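Local coordinates for protein haloacid delahogenase-like family hydrolase (Xanthomonas campestris pv. campestris, PDB 2PKE) that is a magnesium-binding member of the haloacid dehalogenase-like hydrolases and probably acts as a phosphatase, at residues A[72-83]-A[96-107]. Numbering follows the deposited sequence. Where two conformers were deposited one is given.
Sequences AKGMTLSMIETA and IQRIVEIGRATL
Ile99 reaches from helix 93-107 into a hole formed by Thr76, Met79, Ile80 and Ala83, a knob-into-hole fit in which the two branches have different neighbours. Its CG2 branch lies 3.7 Å from Met79 CB and rests on Ile80 CG1. With CG1 beside the backbone N (chi1 -68°) and the chain extended beyond it, CD1 carries on to Ala83 CB, 3.8 Å away. Ile80 lies across Ile96 at about a right angle, CG1 and CG2 both against it, and the CG1 branch runs on so that CD1 meets Val100 CG2.

The segment axes approach to 8.9 Å at 163°, a nearly antiparallel helix pair within the helical cap beside the parallel-sheet core, as in many capped haloacid dehalogenase relatives. Approach is tight where the CA atoms of Thr76 and Gly103 are 5.2 Å apart: Thr76 OG1 comes within 3.1 Å of Gly103 CA. Gly103 has no side chain there, and the hydroxyl sits directly on its backbone. This buried hydroxyl is turned back to its own helix by a 3.0 Å hydrogen bond from Thr76 OG1 to Ala72 O, while Thr76 N reaches that oxygen from the opposite face. The rotation that sets OG1 there leaves CG2 over the backbone of Ile99 and Val100.

At the end nearer the magnesium, where the Ala72 side chain is about 9 Å from that of the metal ligand Asp21, the methyl of Ala72 meets Leu107 CD2 at 3.7 Å and touches Thr106 CG2. The selenomethionine Met75 bends at its last torsion (chi3 53°), bringing CE to Thr106 OG1, itself hydrogen-bonded to Ile102 O. The Lys73 side chain crosses that of Leu107 at about a right angle, and Lys73 NZ is hydrogen-bonded to Phe68 O of the second subunit.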
loop_
_atom_site.group_PDB
_atom_site.type_symbol
_atom_site.label_atom_id
_atom_site.label_comp_id
_atom_site.label_asym_id
_atom_site.label_seq_id
_atom_site.Cartn_x
_atom_site.Cartn_y
_atom_site.Cartn_z
ATOM N N ALA A 72 4.911 2.725 9.922
ATOM C CA ALA A 72 5.323 2.105 11.213
ATOM C C ALA A 72 6.064 0.788 11.086
ATOM O O ALA A 72 6.890 0.449 11.914
ATOM C CB ALA A 72 4.096 1.902 12.090
ATOM N N LYS A 73 5.765 0.004 10.066
ATOM C CA LYS A 73 6.434 -1.283 9.919
ATOM C C LYS A 73 7.938 -1.143 9.653
ATOM O O LYS A 73 8.765 -1.805 10.312
ATOM C CB LYS A 73 5.716 -2.120 8.859
ATOM C CG LYS A 73 5.550 -3.563 9.261
ATOM C CD LYS A 73 4.216 -4.162 8.854
ATOM C CE LYS A 73 3.851 -3.927 7.439
ATOM N NZ LYS A 73 2.562 -4.634 7.214
ATOM N N GLY A 74 8.293 -0.259 8.730
ATOM C CA GLY A 74 9.684 0.047 8.437
ATOM C C GLY A 74 10.330 0.744 9.609
ATOM O O GLY A 74 11.499 0.525 9.894
HETATM N N MSE A 75 9.563 1.582 10.294
HETATM C CA MSE A 75 10.057 2.268 11.485
HETATM C C MSE A 75 10.572 1.244 12.526
HETATM O O MSE A 75 11.659 1.442 13.106
HETATM C CB MSE A 75 8.945 3.081 12.134
HETATM C CG MSE A 75 9.384 3.982 13.328
HETATM SE SE MSE A 75 7.996 4.275 14.605
HETATM C CE MSE A 75 7.346 2.513 15.108
ATOM N N THR A 76 9.781 0.192 12.765
ATOM C CA THR A 76 10.150 -0.869 13.719
ATOM C C THR A 76 11.424 -1.610 13.370
ATOM O O THR A 76 12.295 -1.809 14.233
ATOM C CB THR A 76 9.051 -1.858 13.868
ATOM O OG1 THR A 76 7.878 -1.138 14.278
ATOM C CG2 THR A 76 9.403 -2.904 14.925
ATOM N N LEU A 77 11.543 -1.976 12.105
ATOM C CA LEU A 77 12.747 -2.631 11.588
ATOM C C LEU A 77 13.979 -1.712 11.643
ATOM O O LEU A 77 15.080 -2.173 11.973
ATOM C CB LEU A 77 12.522 -3.115 10.168
ATOM C CG LEU A 77 11.560 -4.296 10.063
ATOM C CD1 LEU A 77 11.153 -4.384 8.596
ATOM C CD2 LEU A 77 12.137 -5.654 10.614
ATOM N N SER A 78 13.790 -0.428 11.362
ATOM C CA SER A 78 14.907 0.527 11.510
ATOM C C SER A 78 15.303 0.692 12.997
ATOM O O SER A 78 16.460 0.845 13.312
ATOM C CB SER A 78 14.549 1.850 10.887
ATOM O OG SER A 78 14.357 1.730 9.465
HETATM N N MSE A 79 14.330 0.676 13.903
HETATM C CA MSE A 79 14.605 0.729 15.343
HETATM C C MSE A 79 15.356 -0.484 15.791
HETATM O O MSE A 79 16.179 -0.376 16.656
HETATM C CB MSE A 79 13.324 0.831 16.167
HETATM C CG MSE A 79 12.678 2.201 16.120
HETATM SE SE MSE A 79 11.120 2.242 17.266
HETATM C CE MSE A 79 11.031 4.189 17.323
ATOM N N ILE A 80 15.037 -1.656 15.271
ATOM C CA ILE A 80 15.712 -2.886 15.713
ATOM C C ILE A 80 17.191 -2.753 15.308
ATOM O O ILE A 80 18.136 -2.958 16.120
ATOM C CB ILE A 80 15.051 -4.197 15.135
ATOM C CG1 ILE A 80 13.712 -4.504 15.858
ATOM C CG2 ILE A 80 16.024 -5.392 15.265
ATOM C CD1 ILE A 80 12.678 -5.331 15.045
ATOM N N GLU A 81 17.375 -2.380 14.051
ATOM C CA GLU A 81 18.698 -2.235 13.461
ATOM C C GLU A 81 19.518 -1.190 14.211
ATOM O O GLU A 81 20.686 -1.394 14.525
ATOM C CB GLU A 81 18.501 -1.907 11.985
ATOM C CG GLU A 81 19.638 -2.226 11.082
ATOM C CD GLU A 81 19.171 -2.485 9.648
ATOM O OE1 GLU A 81 18.418 -1.651 9.088
ATOM O OE2 GLU A 81 19.557 -3.533 9.087
ATOM N N THR A 82 18.894 -0.069 14.527
ATOM C CA THR A 82 19.552 0.991 15.301
ATOM C C THR A 82 19.965 0.559 16.713
ATOM O O THR A 82 21.068 0.907 17.184
ATOM C CB THR A 82 18.632 2.194 15.462
ATOM O OG1 THR A 82 18.159 2.643 14.181
ATOM C CG2 THR A 82 19.366 3.337 16.126
ATOM N N ALA A 83 19.076 -0.166 17.416
ATOM C CA ALA A 83 19.375 -0.664 18.790
ATOM C C ALA A 83 20.519 -1.644 18.827
ATOM O O ALA A 83 21.350 -1.614 19.758
ATOM C CB ALA A 83 18.140 -1.299 19.421
ATOM N N ILE A 96 14.453 -6.508 22.213
ATOM C CA ILE A 96 14.048 -6.444 20.786
ATOM C C ILE A 96 12.578 -6.796 20.617
ATOM O O ILE A 96 11.903 -6.167 19.808
ATOM C CB ILE A 96 14.893 -7.382 19.908
ATOM C CG1 ILE A 96 16.336 -6.928 19.941
ATOM C CG2 ILE A 96 14.386 -7.372 18.451
ATOM C CD1 ILE A 96 16.526 -5.587 19.270
ATOM N N GLN A 97 12.132 -7.793 21.377
ATOM C CA GLN A 97 10.729 -8.134 21.533
ATOM C C GLN A 97 9.920 -6.883 21.850
ATOM O O GLN A 97 8.904 -6.602 21.193
ATOM C CB GLN A 97 10.542 -9.159 22.654
ATOM C CG GLN A 97 9.105 -9.647 22.834
ATOM C CD GLN A 97 9.067 -11.071 23.310
ATOM O OE1 GLN A 97 9.571 -11.388 24.390
ATOM N NE2 GLN A 97 8.495 -11.956 22.497
ATOM N N ARG A 98 10.408 -6.130 22.837
ATOM C CA ARG A 98 9.793 -4.867 23.266
ATOM C C ARG A 98 9.763 -3.790 22.181
ATOM O O ARG A 98 8.825 -3.024 22.085
ATOM C CB ARG A 98 10.468 -4.350 24.555
ATOM C CG ARG A 98 9.891 -4.974 25.775
ATOM C CD ARG A 98 10.805 -5.009 26.946
ATOM N NE ARG A 98 11.570 -3.793 27.209
ATOM C CZ ARG A 98 11.292 -2.879 28.137
ATOM N NH1 ARG A 98 10.201 -2.959 28.885
ATOM N NH2 ARG A 98 12.115 -1.853 28.311
ATOM N N ILE A 99 10.777 -3.743 21.341
ATOM C CA ILE A 99 10.760 -2.849 20.186
ATOM C C ILE A 99 9.688 -3.313 19.191
ATOM O O ILE A 99 8.927 -2.483 18.663
ATOM C CB ILE A 99 12.107 -2.793 19.517
ATOM C CG1 ILE A 99 13.124 -2.103 20.454
ATOM C CG2 ILE A 99 12.020 -2.064 18.160
ATOM C CD1 ILE A 99 14.516 -2.155 19.955
ATOM N N VAL A 100 9.601 -4.617 18.923
ATOM C CA VAL A 100 8.536 -5.094 18.029
ATOM C C VAL A 100 7.162 -4.670 18.575
ATOM O O VAL A 100 6.297 -4.285 17.802
ATOM C CB VAL A 100 8.565 -6.623 17.808
ATOM C CG1 VAL A 100 7.277 -7.100 17.038
ATOM C CG2 VAL A 100 9.885 -7.042 17.112
ATOM N N GLU A 101 6.955 -4.743 19.886
ATOM C CA GLU A 101 5.674 -4.331 20.499
ATOM C C GLU A 101 5.389 -2.862 20.331
ATOM O O GLU A 101 4.252 -2.494 20.088
ATOM C CB GLU A 101 5.593 -4.665 21.977
ATOM C CG GLU A 101 5.687 -6.150 22.274
ATOM C CD GLU A 101 4.454 -6.945 21.855
ATOM O OE1 GLU A 101 3.453 -6.339 21.396
ATOM O OE2 GLU A 101 4.501 -8.190 22.007
ATOM N N ILE A 102 6.404 -2.017 20.447
ATOM C CA ILE A 102 6.237 -0.609 20.119
ATOM C C ILE A 102 5.629 -0.476 18.733
ATOM O O ILE A 102 4.711 0.296 18.488
ATOM C CB ILE A 102 7.573 0.170 20.117
ATOM C CG1 ILE A 102 8.216 0.162 21.497
ATOM C CG2 ILE A 102 7.316 1.636 19.707
ATOM C CD1 ILE A 102 9.554 0.867 21.520
ATOM N N GLY A 103 6.184 -1.224 17.805
ATOM C CA GLY A 103 5.722 -1.154 16.444
ATOM C C GLY A 103 4.318 -1.678 16.301
ATOM O O GLY A 103 3.527 -1.094 15.572
ATOM N N ARG A 104 4.025 -2.795 16.965
ATOM C CA ARG A 104 2.676 -3.325 16.997
ATOM C C ARG A 104 1.685 -2.313 17.537
ATOM O O ARG A 104 0.568 -2.194 17.002
ATOM C CB ARG A 104 2.585 -4.616 17.789
ATOM C CG ARG A 104 1.288 -5.399 17.508
ATOM C CD ARG A 104 0.943 -6.399 18.575
ATOM N NE ARG A 104 2.144 -7.090 19.047
ATOM C CZ ARG A 104 2.804 -8.038 18.373
ATOM N NH1 ARG A 104 2.375 -8.469 17.186
ATOM N NH2 ARG A 104 3.896 -8.579 18.909
ATOM N N ALA A 105 2.080 -1.606 18.594
ATOM C CA ALA A 105 1.196 -0.643 19.220
ATOM C C ALA A 105 0.926 0.507 18.271
ATOM O O ALA A 105 -0.188 1.034 18.250
ATOM C CB ALA A 105 1.763 -0.123 20.543
ATOM N N THR A 106 1.946 0.914 17.515
ATOM C CA THR A 106 1.853 2.095 16.616
ATOM C C THR A 106 0.980 1.741 15.418
ATOM O O THR A 106 0.152 2.541 14.945
ATOM C CB THR A 106 3.234 2.591 16.178
ATOM O OG1 THR A 106 4.035 2.878 17.342
ATOM C CG2 THR A 106 3.097 3.840 15.345
ATOM N N LEU A 107 1.108 0.501 14.981
ATOM C CA LEU A 107 0.290 0.003 13.887
ATOM C C LEU A 107 -1.189 -0.103 14.194
ATOM O O LEU A 107 -1.979 -0.230 13.287
ATOM C CB LEU A 107 0.818 -1.344 13.394
ATOM C CG LEU A 107 2.045 -1.274 12.490
ATOM C CD1 LEU A 107 2.655 -2.676 12.354
ATOM C CD2 LEU A 107 1.737 -0.701 11.092
#